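Side-chain contacts in hypothetical protein (Nostoc punctiforme, PDB 2O62), which is of unknown function but belongs to the DUF3598 family and joins two antiparallel beta-sheet regions, both related in sequence to the calycins: residues K3-W6 against E7-L10; E40-N44 against N45-R49; T182-G185 against E186-I189; K226-L229 against R230-L233. All coordinates share one frame; numbering follows the deposited sequence.

Contact 1 of 4, residues K3-W6 against E7-L10; sequences KSQW and ECFL
Trp-6 and Phe-9, three residues apart on the short helix 5-10, form a T-shaped (edge-to-face) pair. The Phe-9 edge is turned to the face of the six-membered ring of Trp-6, with centroids 5.2 Å apart and planes at 70°. The same indole face also receives Leu-10, whose CD1 lies 3.8 Å from Trp-6 NE1, so one broad flat residue serves two neighbours. Trp-6 can do this because its CG is anti to the backbone N (chi1 -175°), which lays the indole alongside Phe-9. Trp-6 NE1 donates to Asn-45 O. The helix start is closed by a capping box. Ser-4 OG, at the N-cap, accepts from Glu-7 N at 3.1 Å, while Glu-7 OE1 takes Ser-4 N at 2.9 Å on its anti side, well out of the carboxylate plane. A carboxylate suits this place, since it would probably be favoured by the helix dipole. Slim Cys-8 sets SG 3.7 Å from Lys-3 CB. With an alanine at Trp-6, Phe-9 and Leu-10 would probably lose their shared platform, and Asn-45 O its indole donor. Trp-6, Phe-9 and Leu-10 all rest on Val-48 of strand 47-54, whereas Gln-5 and Cys-8 reach strand 71-73 at Phe-73.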
ATOM      1  N   LYS A   3       0.768  18.837  -9.808  1.00 35.45           N
ATOM      2  CA  LYS A   3      -0.325  19.289  -8.972  1.00 33.14           C
ATOM      3  C   LYS A   3       0.195  19.568  -7.561  1.00 29.82           C
ATOM      4  O   LYS A   3       1.044  18.837  -7.058  1.00 29.98           O
ATOM      5  CB  LYS A   3      -1.383  18.194  -8.875  1.00 33.78           C
ATOM      6  CG  LYS A   3      -2.098  17.845 -10.144  1.00 35.99           C
ATOM      7  CD  LYS A   3      -3.099  16.773  -9.849  1.00 37.60           C
ATOM      8  CE  LYS A   3      -3.880  16.417 -11.069  1.00 40.34           C
ATOM      9  NZ  LYS A   3      -4.701  17.587 -11.487  1.00 41.88           N
ATOM     10  N   SER A   4      -0.349  20.577  -6.902  1.00 25.89           N
ATOM     11  CA  SER A   4      -0.187  20.701  -5.455  1.00 23.00           C
ATOM     12  C   SER A   4      -0.728  19.457  -4.733  1.00 21.01           C
ATOM     13  O   SER A   4      -1.580  18.730  -5.270  1.00 20.31           O
ATOM     14  CB  SER A   4      -0.937  21.916  -4.933  1.00 22.91           C
ATOM     15  OG  SER A   4      -2.350  21.731  -5.030  1.00 24.39           O
ATOM     16  N   GLN A   5      -0.256  19.215  -3.512  1.00 18.35           N
ATOM     17  CA  GLN A   5      -0.800  18.106  -2.724  1.00 18.05           C
ATOM     18  C   GLN A   5      -2.320  18.186  -2.546  1.00 17.95           C
ATOM     19  O   GLN A   5      -2.974  17.205  -2.613  1.00 16.88           O
ATOM     20  CB  GLN A   5      -0.088  17.996  -1.380  1.00 17.80           C
ATOM     21  CG  GLN A   5       1.336  17.508  -1.535  1.00 17.57           C
ATOM     22  CD  GLN A   5       1.331  16.050  -1.827  1.00 17.09           C
ATOM     23  OE1 GLN A   5       0.905  15.275  -1.005  1.00 19.63           O
ATOM     24  NE2 GLN A   5       1.779  15.677  -3.026  1.00 17.49           N
ATOM     25  N   TRP A   6      -2.869  19.373  -2.355  1.00 17.64           N
ATOM     26  CA  TRP A   6      -4.304  19.548  -2.226  1.00 18.47           C
ATOM     27  C   TRP A   6      -5.031  19.146  -3.500  1.00 19.10           C
ATOM     28  O   TRP A   6      -6.033  18.440  -3.440  1.00 19.28           O
ATOM     29  CB  TRP A   6      -4.612  20.981  -1.866  1.00 19.13           C
ATOM     30  CG  TRP A   6      -6.090  21.235  -1.595  1.00 18.47           C
ATOM     31  CD1 TRP A   6      -6.989  21.873  -2.426  1.00 20.61           C
ATOM     32  CD2 TRP A   6      -6.815  20.851  -0.435  1.00 16.83           C
ATOM     33  NE1 TRP A   6      -8.227  21.900  -1.839  1.00 19.70           N
ATOM     34  CE2 TRP A   6      -8.155  21.261  -0.626  1.00 18.90           C
ATOM     35  CE3 TRP A   6      -6.468  20.179   0.759  1.00 18.65           C
ATOM     36  CZ2 TRP A   6      -9.136  21.026   0.319  1.00 19.03           C
ATOM     37  CZ3 TRP A   6      -7.436  19.950   1.696  1.00 18.65           C
ATOM     38  CH2 TRP A   6      -8.770  20.360   1.470  1.00 20.07           C
ATOM     39  N   GLU A   7      -4.505  19.563  -4.646  1.00 19.50           N
ATOM     40  CA  GLU A   7      -5.092  19.197  -5.921  1.00 20.61           C
ATOM     41  C   GLU A   7      -5.056  17.694  -6.156  1.00 19.87           C
ATOM     42  O   GLU A   7      -6.008  17.140  -6.701  1.00 19.68           O
ATOM     43  CB  GLU A   7      -4.406  19.952  -7.044  1.00 21.88           C
ATOM     44  CG  GLU A   7      -4.777  21.413  -7.001  1.00 26.56           C
ATOM     45  CD  GLU A   7      -3.767  22.338  -7.690  1.00 33.89           C
ATOM     46  OE1 GLU A   7      -2.649  21.890  -8.066  1.00 37.34           O
ATOM     47  OE2 GLU A   7      -4.103  23.541  -7.839  1.00 40.02           O
ATOM     48  N   CYS A   8      -3.964  17.043  -5.756  1.00 20.42           N
ATOM     49  CA  CYS A   8      -3.895  15.581  -5.810  1.00 20.14           C
ATOM     50  C   CYS A   8      -4.961  14.934  -4.950  1.00 19.52           C
ATOM     51  O   CYS A   8      -5.629  13.979  -5.357  1.00 19.89           O
ATOM     52  CB  CYS A   8      -2.535  15.080  -5.358  1.00 20.86           C
ATOM     53  SG  CYS A   8      -1.136  15.564  -6.345  1.00 24.05           S
ATOM     54  N   PHE A   9      -5.112  15.442  -3.736  1.00 20.09           N
ATOM     55  CA  PHE A   9      -6.131  14.967  -2.821  1.00 19.34           C
ATOM     56  C   PHE A   9      -7.504  15.060  -3.478  1.00 19.05           C
ATOM     57  O   PHE A   9      -8.253  14.106  -3.404  1.00 18.03           O
ATOM     58  CB  PHE A   9      -6.037  15.756  -1.518  1.00 19.87           C
ATOM     59  CG  PHE A   9      -7.178  15.547  -0.549  1.00 18.53           C
ATOM     60  CD1 PHE A   9      -7.677  14.299  -0.270  1.00 20.10           C
ATOM     61  CD2 PHE A   9      -7.685  16.642   0.133  1.00 20.16           C
ATOM     62  CE1 PHE A   9      -8.684  14.110   0.661  1.00 23.83           C
ATOM     63  CE2 PHE A   9      -8.705  16.485   1.064  1.00 22.79           C
ATOM     64  CZ  PHE A   9      -9.204  15.209   1.331  1.00 22.48           C
ATOM     65  N   LEU A  10      -7.806  16.176  -4.137  1.00 18.24           N
ATOM     66  CA  LEU A  10      -9.092  16.330  -4.804  1.00 19.05           C
ATOM     67  C   LEU A  10      -9.413  15.305  -5.883  1.00 19.62           C
ATOM     68  O   LEU A  10     -10.582  15.150  -6.255  1.00 21.40           O
ATOM     69  CB  LEU A  10      -9.195  17.733  -5.389  1.00 19.49           C
ATOM     70  CG  LEU A  10      -9.133  18.877  -4.385  1.00 18.92           C
ATOM     71  CD1 LEU A  10      -9.241  20.213  -5.126  1.00 21.11           C
ATOM     72  CD2 LEU A  10     -10.227  18.800  -3.332  1.00 21.38           C
TER

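Contact 2 of 4, residues E40-N44 against N45-R49; sequences EGLNN and NQTVR
The tip of the beta hairpin made by strands 29-42 and 47-54 is held where Leu-42 pairs with Thr-47 and Glu-40 with Arg-49, both hydrogen-bonded antiparallel pairs. Leu-42 N donates a hydrogen bond to Thr-47 O at 2.8 Å. Between the strands runs a type I' turn from Asn-43 to Gln-46; Asn-44 and Asn-45 occupy its corners at positive phi, which asparagine tolerates well. Asn-45 OD1 lies 3.3 Å from Gly-41 CA, where any side chain would collide with it, so glycine fits. Beside Leu-42 and Thr-47, the Glu-40 and Arg-49 side chains lie alongside each other, OE2 of Glu-40 being 3.4 Å from CD of Arg-49. Their charged groups stay apart and are joined through a water that donates to Glu-40 OE2 at 2.6 Å and accepts from Arg-49 NH1. Leu-42 CD1 sits 3.6 Å above the centre of the Arg-49 guanidinium plane, whose NH2 makes a salt bridge with Glu-63. Were a serine to replace Arg-49, Glu-63 would probably be left without its cationic mate and Leu-42 without the flat group it covers. Gln-46 and Thr-47 both face Leu-42, a classic beta bulge next to the type I' turn that reverses the chain in this hairpin.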
ATOM      1  N   GLU A  40     -16.624  15.195  -0.549  1.00 23.67           N
ATOM      2  CA  GLU A  40     -17.179  16.252  -1.346  1.00 24.98           C
ATOM      3  C   GLU A  40     -16.429  17.554  -1.099  1.00 24.10           C
ATOM      4  O   GLU A  40     -16.033  17.848   0.017  1.00 24.45           O
ATOM      5  CB  GLU A  40     -18.645  16.417  -1.014  1.00 25.11           C
ATOM      6  CG  GLU A  40     -18.957  16.937   0.367  1.00 28.61           C
ATOM      7  CD  GLU A  40     -20.435  16.751   0.740  1.00 29.38           C
ATOM      8  OE1 GLU A  40     -21.300  17.126  -0.096  1.00 35.45           O
ATOM      9  OE2 GLU A  40     -20.713  16.229   1.865  1.00 32.71           O
ATOM     10  N   GLY A  41     -16.249  18.343  -2.156  1.00 23.58           N
ATOM     11  CA  GLY A  41     -15.602  19.629  -2.035  1.00 22.54           C
ATOM     12  C   GLY A  41     -16.629  20.701  -1.791  1.00 22.27           C
ATOM     13  O   GLY A  41     -17.739  20.655  -2.356  1.00 21.82           O
ATOM     14  N   LEU A  42     -16.268  21.668  -0.958  1.00 20.67           N
ATOM     15  CA  LEU A  42     -17.105  22.830  -0.681  1.00 21.45           C
ATOM     16  C   LEU A  42     -16.280  24.079  -0.874  1.00 20.40           C
ATOM     17  O   LEU A  42     -15.045  24.043  -0.854  1.00 20.30           O
ATOM     18  CB  LEU A  42     -17.598  22.794   0.777  1.00 21.73           C
ATOM     19  CG  LEU A  42     -18.267  21.503   1.282  1.00 26.27           C
ATOM     20  CD1 LEU A  42     -18.659  21.647   2.769  1.00 28.24           C
ATOM     21  CD2 LEU A  42     -19.465  21.210   0.471  1.00 26.38           C
ATOM     22  N   ASN A  43     -16.979  25.195  -0.996  1.00 20.41           N
ATOM     23  CA  ASN A  43     -16.363  26.506  -1.123  1.00 20.96           C
ATOM     24  C   ASN A  43     -15.225  26.528  -2.127  1.00 19.79           C
ATOM     25  O   ASN A  43     -14.083  26.771  -1.780  1.00 19.28           O
ATOM     26  CB  ASN A  43     -15.918  27.045   0.256  1.00 22.29           C
ATOM     27  CG  ASN A  43     -17.098  27.206   1.213  1.00 24.27           C
ATOM     28  OD1 ASN A  43     -17.149  26.545   2.254  1.00 33.76           O
ATOM     29  ND2 ASN A  43     -18.083  28.024   0.829  1.00 32.83           N
ATOM     30  N   ASN A  44     -15.592  26.345  -3.391  1.00 18.99           N
ATOM     31  CA  ASN A  44     -14.644  26.203  -4.505  1.00 18.24           C
ATOM     32  C   ASN A  44     -13.489  25.266  -4.184  1.00 18.02           C
ATOM     33  O   ASN A  44     -12.313  25.607  -4.425  1.00 16.79           O
ATOM     34  CB  ASN A  44     -14.112  27.542  -4.995  1.00 17.30           C
ATOM     35  CG  ASN A  44     -13.328  27.401  -6.302  1.00 16.82           C
ATOM     36  OD1 ASN A  44     -13.533  26.450  -7.061  1.00 14.67           O
ATOM     37  ND2 ASN A  44     -12.382  28.270  -6.514  1.00 19.98           N
ATOM     38  N   ASN A  45     -13.850  24.109  -3.636  1.00 17.93           N
ATOM     39  CA  ASN A  45     -12.936  23.028  -3.229  1.00 19.33           C
ATOM     40  C   ASN A  45     -11.844  23.449  -2.271  1.00 19.69           C
ATOM     41  O   ASN A  45     -10.773  22.872  -2.247  1.00 20.64           O
ATOM     42  CB  ASN A  45     -12.309  22.294  -4.424  1.00 20.26           C
ATOM     43  CG  ASN A  45     -13.323  21.535  -5.252  1.00 21.11           C
ATOM     44  OD1 ASN A  45     -14.356  21.087  -4.754  1.00 18.51           O
ATOM     45  ND2 ASN A  45     -13.014  21.378  -6.535  1.00 22.96           N
ATOM     46  N   GLN A  46     -12.126  24.445  -1.466  1.00 19.68           N
ATOM     47  CA  GLN A  46     -11.190  24.889  -0.456  1.00 20.21           C
ATOM     48  C   GLN A  46     -11.376  24.102   0.850  1.00 19.78           C
ATOM     49  O   GLN A  46     -10.530  24.171   1.726  1.00 19.50           O
ATOM     50  CB  GLN A  46     -11.406  26.366  -0.196  1.00 20.13           C
ATOM     51  CG  GLN A  46     -11.080  27.294  -1.404  1.00 21.51           C
ATOM     52  CD  GLN A  46     -11.283  28.788  -1.077  1.00 22.87           C
ATOM     53  OE1 GLN A  46     -12.387  29.348  -1.219  1.00 30.30           O
ATOM     54  NE2 GLN A  46     -10.204  29.439  -0.650  1.00 27.11           N
ATOM     55  N   THR A  47     -12.517  23.437   1.002  1.00 20.51           N
ATOM     56  CA  THR A  47     -12.809  22.564   2.147  1.00 21.85           C
ATOM     57  C   THR A  47     -13.223  21.237   1.547  1.00 21.35           C
ATOM     58  O   THR A  47     -13.936  21.242   0.541  1.00 20.29           O
ATOM     59  CB  THR A  47     -14.035  23.060   2.934  1.00 21.85           C
ATOM     60  OG1 THR A  47     -13.780  24.334   3.542  1.00 27.03           O
ATOM     61  CG2 THR A  47     -14.427  22.050   4.035  1.00 24.71           C
ATOM     62  N   VAL A  48     -12.774  20.105   2.106  1.00 21.23           N
ATOM     63  CA  VAL A  48     -13.337  18.802   1.753  1.00 20.99           C
ATOM     64  C   VAL A  48     -14.071  18.190   2.956  1.00 20.99           C
ATOM     65  O   VAL A  48     -13.488  18.077   4.048  1.00 21.37           O
ATOM     66  CB  VAL A  48     -12.274  17.814   1.262  1.00 20.58           C
ATOM     67  CG1 VAL A  48     -12.884  16.456   1.106  1.00 22.86           C
ATOM     68  CG2 VAL A  48     -11.704  18.240  -0.099  1.00 21.45           C
ATOM     69  N   ARG A  49     -15.347  17.841   2.774  1.00 21.15           N
ATOM     70  CA  ARG A  49     -16.103  17.166   3.809  1.00 21.94           C
ATOM     71  C   ARG A  49     -16.115  15.668   3.561  1.00 22.57           C
ATOM     72  O   ARG A  49     -16.439  15.195   2.466  1.00 22.83           O
ATOM     73  CB  ARG A  49     -17.527  17.652   3.872  1.00 21.72           C
ATOM     74  CG  ARG A  49     -18.366  16.858   4.873  1.00 25.02           C
ATOM     75  CD  ARG A  49     -19.774  17.355   4.895  1.00 29.54           C
ATOM     76  NE  ARG A  49     -19.774  18.666   5.495  1.00 31.81           N
ATOM     77  CZ  ARG A  49     -20.648  19.633   5.227  1.00 34.99           C
ATOM     78  NH1 ARG A  49     -21.616  19.450   4.335  1.00 35.47           N
ATOM     79  NH2 ARG A  49     -20.530  20.807   5.849  1.00 35.58           N
TER
HETATM   80  O   HOH W   1     -19.290  14.286   2.754  1.00 25.88           O
HETATM   81  O   HOH W   2     -22.897  16.643   3.283  1.00 40.56           O

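Contact 3 of 4, residues T182-G185 against E186-I189; sequences TSFG and ERTI
Ser-183 OG and Thr-188 OG1 are hydrogen-bonded at 2.7 Å, either being able to donate, across a non-hydrogen-bonded antiparallel pair, the one between the two hydrogen-bonded pairs Thr-182/Ile-189 and Phe-184/Arg-187. Each hydroxyl is anti to its own carbonyl carbon (chi1 -58° in Ser-183 and -59° in Thr-188), and this shared setting brings them together on the same face; small hydroxyl residues suit a pair whose backbones come this near. The flanking pairs are held by the main chain. Phe-184 N donates to Arg-187 O at 2.7 Å and Arg-187 N returns a bond to Phe-184 O, while Thr-182 and Ile-189 exchange a similar pair. Between Phe-184 and Arg-187 lies a type II' turn, and Gly-185 takes its first corner with a positive phi that favours glycine over residues with a side chain.

Two waters extend the polar network. One donates to Thr-182 O at 2.7 Å and accepts from Arg-187 NE at 2.8 Å; it lies at the guanidinium edge, in its plane, and so helps fix that group's rotation. The other joins Thr-182 OG1 to Ile-189 O, Thr-182 OG1 also being bonded to Gln-180.

Further out, Arg-187 crosses Phe-184: Phe-184 CB lies over one guanidinium face, 3.6 Å from Arg-187 NH2, and ring and guanidinium planes are only 8° apart. Arg-187 NH1 also bonds a glycerol, probably from the crystallisation liquor. In the barrel, strand 178-184 lies between strands 162-172 and 187-196; Ser-183 bonds Thr-167 of strand 162-172 through the backbone, and Phe-184 meets Tyr-164, with Ala-151 and Thr-153 of strand 145-155 beside it.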
ATOM      1  N   THR A 182      14.748  -7.965  -7.840  1.00 21.74           N
ATOM      2  CA  THR A 182      14.101  -6.686  -7.983  1.00 22.26           C
ATOM      3  C   THR A 182      15.143  -5.579  -8.191  1.00 22.82           C
ATOM      4  O   THR A 182      16.046  -5.369  -7.337  1.00 22.70           O
ATOM      5  CB  THR A 182      13.289  -6.391  -6.731  1.00 24.92           C
ATOM      6  OG1 THR A 182      12.570  -7.571  -6.341  1.00 24.62           O
ATOM      7  CG2 THR A 182      12.317  -5.300  -6.960  1.00 24.69           C
ATOM      8  N   SER A 183      14.972  -4.818  -9.280  1.00 21.18           N
ATOM      9  CA  SER A 183      15.810  -3.655  -9.563  1.00 21.46           C
ATOM     10  C   SER A 183      15.026  -2.388  -9.391  1.00 21.74           C
ATOM     11  O   SER A 183      13.857  -2.268  -9.798  1.00 21.98           O
ATOM     12  CB  SER A 183      16.359  -3.735 -10.963  1.00 21.80           C
ATOM     13  OG  SER A 183      17.099  -4.954 -11.093  1.00 25.35           O
ATOM     14  N   PHE A 184      15.666  -1.431  -8.744  1.00 22.19           N
ATOM     15  CA  PHE A 184      15.073  -0.160  -8.498  1.00 22.06           C
ATOM     16  C   PHE A 184      16.166   0.853  -8.742  1.00 22.49           C
ATOM     17  O   PHE A 184      17.142   0.894  -7.989  1.00 21.68           O
ATOM     18  CB  PHE A 184      14.591  -0.074  -7.080  1.00 23.36           C
ATOM     19  CG  PHE A 184      13.871   1.178  -6.788  1.00 20.12           C
ATOM     20  CD1 PHE A 184      12.513   1.234  -6.982  1.00 23.69           C
ATOM     21  CD2 PHE A 184      14.521   2.264  -6.301  1.00 24.81           C
ATOM     22  CE1 PHE A 184      11.822   2.336  -6.715  1.00 24.76           C
ATOM     23  CE2 PHE A 184      13.801   3.406  -5.999  1.00 23.32           C
ATOM     24  CZ  PHE A 184      12.460   3.443  -6.256  1.00 23.37           C
ATOM     25  N   GLY A 185      16.062   1.625  -9.826  1.00 22.14           N
ATOM     26  CA  GLY A 185      17.207   2.450 -10.240  1.00 22.25           C
ATOM     27  C   GLY A 185      18.483   1.633 -10.310  1.00 22.32           C
ATOM     28  O   GLY A 185      18.508   0.570 -10.950  1.00 21.58           O
ATOM     29  N   GLU A 186      19.539   2.094  -9.631  1.00 21.76           N
ATOM     30  CA  GLU A 186      20.833   1.430  -9.705  1.00 23.61           C
ATOM     31  C   GLU A 186      20.964   0.225  -8.740  1.00 21.23           C
ATOM     32  O   GLU A 186      21.999  -0.413  -8.717  1.00 22.27           O
ATOM     33  CB  GLU A 186      22.017   2.427  -9.524  1.00 23.76           C
ATOM     34  CG  GLU A 186      22.040   3.204  -8.236  1.00 27.56           C
ATOM     35  CD  GLU A 186      23.177   4.278  -8.196  1.00 28.41           C
ATOM     36  OE1 GLU A 186      24.218   4.166  -8.885  1.00 32.60           O
ATOM     37  OE2 GLU A 186      22.992   5.259  -7.462  1.00 37.55           O
ATOM     38  N   ARG A 187      19.928  -0.064  -7.973  1.00 20.13           N
ATOM     39  CA  ARG A 187      19.952  -1.110  -6.956  1.00 19.93           C
ATOM     40  C   ARG A 187      19.226  -2.364  -7.399  1.00 19.72           C
ATOM     41  O   ARG A 187      18.060  -2.313  -7.795  1.00 18.95           O
ATOM     42  CB  ARG A 187      19.330  -0.601  -5.675  1.00 20.80           C
ATOM     43  CG  ARG A 187      19.329  -1.635  -4.558  1.00 23.31           C
ATOM     44  CD  ARG A 187      18.446  -1.179  -3.452  1.00 27.18           C
ATOM     45  NE  ARG A 187      17.034  -1.486  -3.732  1.00 27.56           N
ATOM     46  CZ  ARG A 187      16.016  -0.698  -3.402  1.00 29.22           C
ATOM     47  NH1 ARG A 187      16.243   0.479  -2.861  1.00 28.19           N
ATOM     48  NH2 ARG A 187      14.772  -1.066  -3.673  1.00 31.76           N
ATOM     49  N   THR A 188      19.918  -3.492  -7.356  1.00 18.43           N
ATOM     50  CA  THR A 188      19.245  -4.791  -7.531  1.00 18.43           C
ATOM     51  C   THR A 188      19.403  -5.673  -6.280  1.00 18.32           C
ATOM     52  O   THR A 188      20.497  -5.751  -5.713  1.00 18.32           O
ATOM     53  CB  THR A 188      19.764  -5.515  -8.761  1.00 18.57           C
ATOM     54  OG1 THR A 188      19.535  -4.684  -9.917  1.00 23.00           O
ATOM     55  CG2 THR A 188      19.060  -6.839  -8.937  1.00 20.91           C
ATOM     56  N   ILE A 189      18.306  -6.306  -5.866  1.00 18.18           N
ATOM     57  CA  ILE A 189      18.334  -7.287  -4.757  1.00 18.46           C
ATOM     58  C   ILE A 189      17.695  -8.589  -5.223  1.00 18.05           C
ATOM     59  O   ILE A 189      16.584  -8.560  -5.717  1.00 18.48           O
ATOM     60  CB  ILE A 189      17.604  -6.761  -3.559  1.00 19.69           C
ATOM     61  CG1 ILE A 189      18.315  -5.522  -3.005  1.00 23.39           C
ATOM     62  CG2 ILE A 189      17.428  -7.892  -2.509  1.00 21.29           C
ATOM     63  CD1 ILE A 189      17.432  -4.679  -2.159  1.00 24.17           C
TER
HETATM   64  O   HOH W   3      14.076  -8.927  -4.302  1.00 21.48           O
HETATM   65  O   HOH W   4      15.967  -3.537  -5.383  1.00 32.96           O

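Contact 4 of 4, residues K226-L229 against R230-L233; sequences KVQL and RQPL
Gln-228 and Gln-231 stand at the two ends of a type II beta turn in the loop joining strands 219-224 and 233-242 of the barrel. The turn is loosely drawn: Gln-228 O and Gln-231 N are 3.7 Å apart, and no direct hydrogen bond crosses between 226-229 and 230-233.

The second half begins with Arg-230 at the third position of the turn. Its backbone is left-handed there (phi 58°), a conformation more usual for glycine or asparagine, and it brings Arg-230 CB to 3.2 Å from Leu-229 O. The long, charged side chain leads away from the loop, as suits an exposed corner.

Gln-231 comes next and turns back. Its CG lies 3.7 Å from Gln-228 CB, so that the aliphatic stems of the two glutamines touch, while the chain bends at chi2 (-72°) and carries the amide toward a water. That water accepts from Gln-231 NE2 at 3.0 Å and donates to Leu-229 O at 2.8 Å, linking the Gln-231 side chain to the backbone at the corner of the turn. Glutamine fits because it has both an apolar stem to pack and a polar end to offer to solvent.

After Pro-232, Leu-233 enters strand 233-242, bonding Tyr-253 through its backbone, and its buried side chain turns in toward Val-227. Val-227 in turn touches Phe-92 and pairs by its backbone with Gly-115, tying the loop to the N-terminal half. The branched residues cross at about a right angle, with Val-227 CG1 3.6 Å from Leu-233 CD1.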
ATOM      1  N   LYS A 226      10.458  -8.144  11.735  1.00 24.25           N
ATOM      2  CA  LYS A 226      10.468  -7.503  13.049  1.00 25.69           C
ATOM      3  C   LYS A 226      10.974  -6.123  12.872  1.00 24.53           C
ATOM      4  O   LYS A 226      12.025  -5.927  12.274  1.00 24.88           O
ATOM      5  CB  LYS A 226      11.370  -8.199  14.059  1.00 26.69           C
ATOM      6  CG  LYS A 226      11.229  -7.611  15.529  1.00 27.32           C
ATOM      7  CD  LYS A 226      11.920  -8.429  16.592  1.00 29.68           C
ATOM      8  CE  LYS A 226      11.405  -8.143  18.035  1.00 32.58           C
ATOM      9  NZ  LYS A 226      11.531  -6.721  18.390  1.00 34.88           N
ATOM     10  N   VAL A 227      10.236  -5.165  13.390  1.00 23.92           N
ATOM     11  CA  VAL A 227      10.706  -3.808  13.443  1.00 24.82           C
ATOM     12  C   VAL A 227      11.822  -3.715  14.479  1.00 25.74           C
ATOM     13  O   VAL A 227      11.602  -4.000  15.646  1.00 24.93           O
ATOM     14  CB  VAL A 227       9.552  -2.860  13.784  1.00 24.38           C
ATOM     15  CG1 VAL A 227      10.051  -1.453  13.929  1.00 25.90           C
ATOM     16  CG2 VAL A 227       8.516  -2.947  12.738  1.00 26.20           C
ATOM     17  N   GLN A 228      13.034  -3.357  14.035  1.00 26.96           N
ATOM     18  CA  GLN A 228      14.229  -3.287  14.894  1.00 27.60           C
ATOM     19  C   GLN A 228      14.605  -1.827  15.150  1.00 26.95           C
ATOM     20  O   GLN A 228      14.446  -0.987  14.292  1.00 26.64           O
ATOM     21  CB  GLN A 228      15.444  -3.995  14.245  1.00 28.82           C
ATOM     22  CG  GLN A 228      15.214  -5.420  13.653  1.00 31.41           C
ATOM     23  CD  GLN A 228      15.524  -6.568  14.634  1.00 35.04           C
ATOM     24  OE1 GLN A 228      15.705  -6.363  15.844  1.00 35.26           O
ATOM     25  NE2 GLN A 228      15.573  -7.794  14.102  1.00 36.53           N
ATOM     26  N   LEU A 229      15.150  -1.543  16.311  1.00 26.28           N
ATOM     27  CA  LEU A 229      15.753  -0.235  16.552  1.00 26.88           C
ATOM     28  C   LEU A 229      16.937  -0.006  15.606  1.00 24.85           C
ATOM     29  O   LEU A 229      17.706  -0.934  15.293  1.00 22.66           O
ATOM     30  CB  LEU A 229      16.243  -0.083  18.005  1.00 27.50           C
ATOM     31  CG  LEU A 229      15.173   0.202  19.057  1.00 31.18           C
ATOM     32  CD1 LEU A 229      14.387  -1.080  19.334  1.00 35.62           C
ATOM     33  CD2 LEU A 229      15.771   0.733  20.334  1.00 30.25           C
ATOM     34  N   ARG A 230      17.065   1.245  15.179  1.00 24.47           N
ATOM     35  CA  ARG A 230      18.170   1.724  14.344  1.00 24.42           C
ATOM     36  C   ARG A 230      18.313   0.983  13.048  1.00 23.26           C
ATOM     37  O   ARG A 230      19.415   0.776  12.585  1.00 23.55           O
ATOM     38  CB  ARG A 230      19.501   1.708  15.093  1.00 24.74           C
ATOM     39  CG  ARG A 230      19.616   2.844  16.083  1.00 26.93           C
ATOM     40  CD  ARG A 230      21.049   3.206  16.403  1.00 28.00           C
ATOM     41  NE  ARG A 230      21.799   3.863  15.304  1.00 27.86           N
ATOM     42  CZ  ARG A 230      23.113   4.081  15.401  1.00 28.49           C
ATOM     43  NH1 ARG A 230      23.748   3.690  16.497  1.00 26.56           N
ATOM     44  NH2 ARG A 230      23.805   4.661  14.428  1.00 28.45           N
ATOM     45  N   GLN A 231      17.191   0.603  12.469  1.00 22.99           N
ATOM     46  CA  GLN A 231      17.161   0.098  11.105  1.00 23.67           C
ATOM     47  C   GLN A 231      16.125   0.887  10.308  1.00 23.34           C
ATOM     48  O   GLN A 231      15.072   1.306  10.842  1.00 22.29           O
ATOM     49  CB  GLN A 231      16.835  -1.401  11.100  1.00 23.84           C
ATOM     50  CG  GLN A 231      17.776  -2.263  11.910  1.00 26.06           C
ATOM     51  CD  GLN A 231      19.154  -2.413  11.257  1.00 28.61           C
ATOM     52  OE1 GLN A 231      19.283  -2.191  10.052  1.00 29.97           O
ATOM     53  NE2 GLN A 231      20.189  -2.784  12.052  1.00 27.09           N
ATOM     54  N   PRO A 232      16.389   1.097   9.008  1.00 23.14           N
ATOM     55  CA  PRO A 232      15.356   1.734   8.179  1.00 23.38           C
ATOM     56  C   PRO A 232      14.194   0.758   7.995  1.00 23.83           C
ATOM     57  O   PRO A 232      14.395  -0.470   8.120  1.00 23.25           O
ATOM     58  CB  PRO A 232      16.073   2.014   6.867  1.00 23.39           C
ATOM     59  CG  PRO A 232      17.127   0.991   6.808  1.00 23.08           C
ATOM     60  CD  PRO A 232      17.585   0.735   8.220  1.00 23.64           C
ATOM     61  N   LEU A 233      13.009   1.309   7.769  1.00 24.16           N
ATOM     62  CA  LEU A 233      11.775   0.566   7.672  1.00 24.18           C
ATOM     63  C   LEU A 233      11.012   0.966   6.432  1.00 23.22           C
ATOM     64  O   LEU A 233      11.004   2.131   6.013  1.00 21.91           O
ATOM     65  CB  LEU A 233      10.915   0.823   8.898  1.00 24.62           C
ATOM     66  CG  LEU A 233      11.487   0.322  10.222  1.00 28.05           C
ATOM     67  CD1 LEU A 233      10.786   0.952  11.422  1.00 30.68           C
ATOM     68  CD2 LEU A 233      11.334  -1.183  10.288  1.00 30.41           C
TER
HETATM   69  O   HOH W   5      19.585  -2.936  15.020  1.00 36.49           O

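In the fold
All four contacts are local and follow one another along the chain, so none nests in or crosses another. Contact 1 closes the opening turn of helix 5-10, and contact 2 closes the hairpin between strands 29-42 and 47-54 of the nine-stranded sheet. These two touch, with centres 12 Å apart, fastening the helix against the 29-42/47-54 hairpin. Contact 3, far along the chain, closes the hairpin of strands 178-184 and 187-196 in the ten-stranded barrel; its centre is 41 Å from that of contact 2, across the chain's centre. Contact 4 shapes the later barrel loop, its nearest atoms about 10 Å from contact 3, and reaches back to the first sheet's loops.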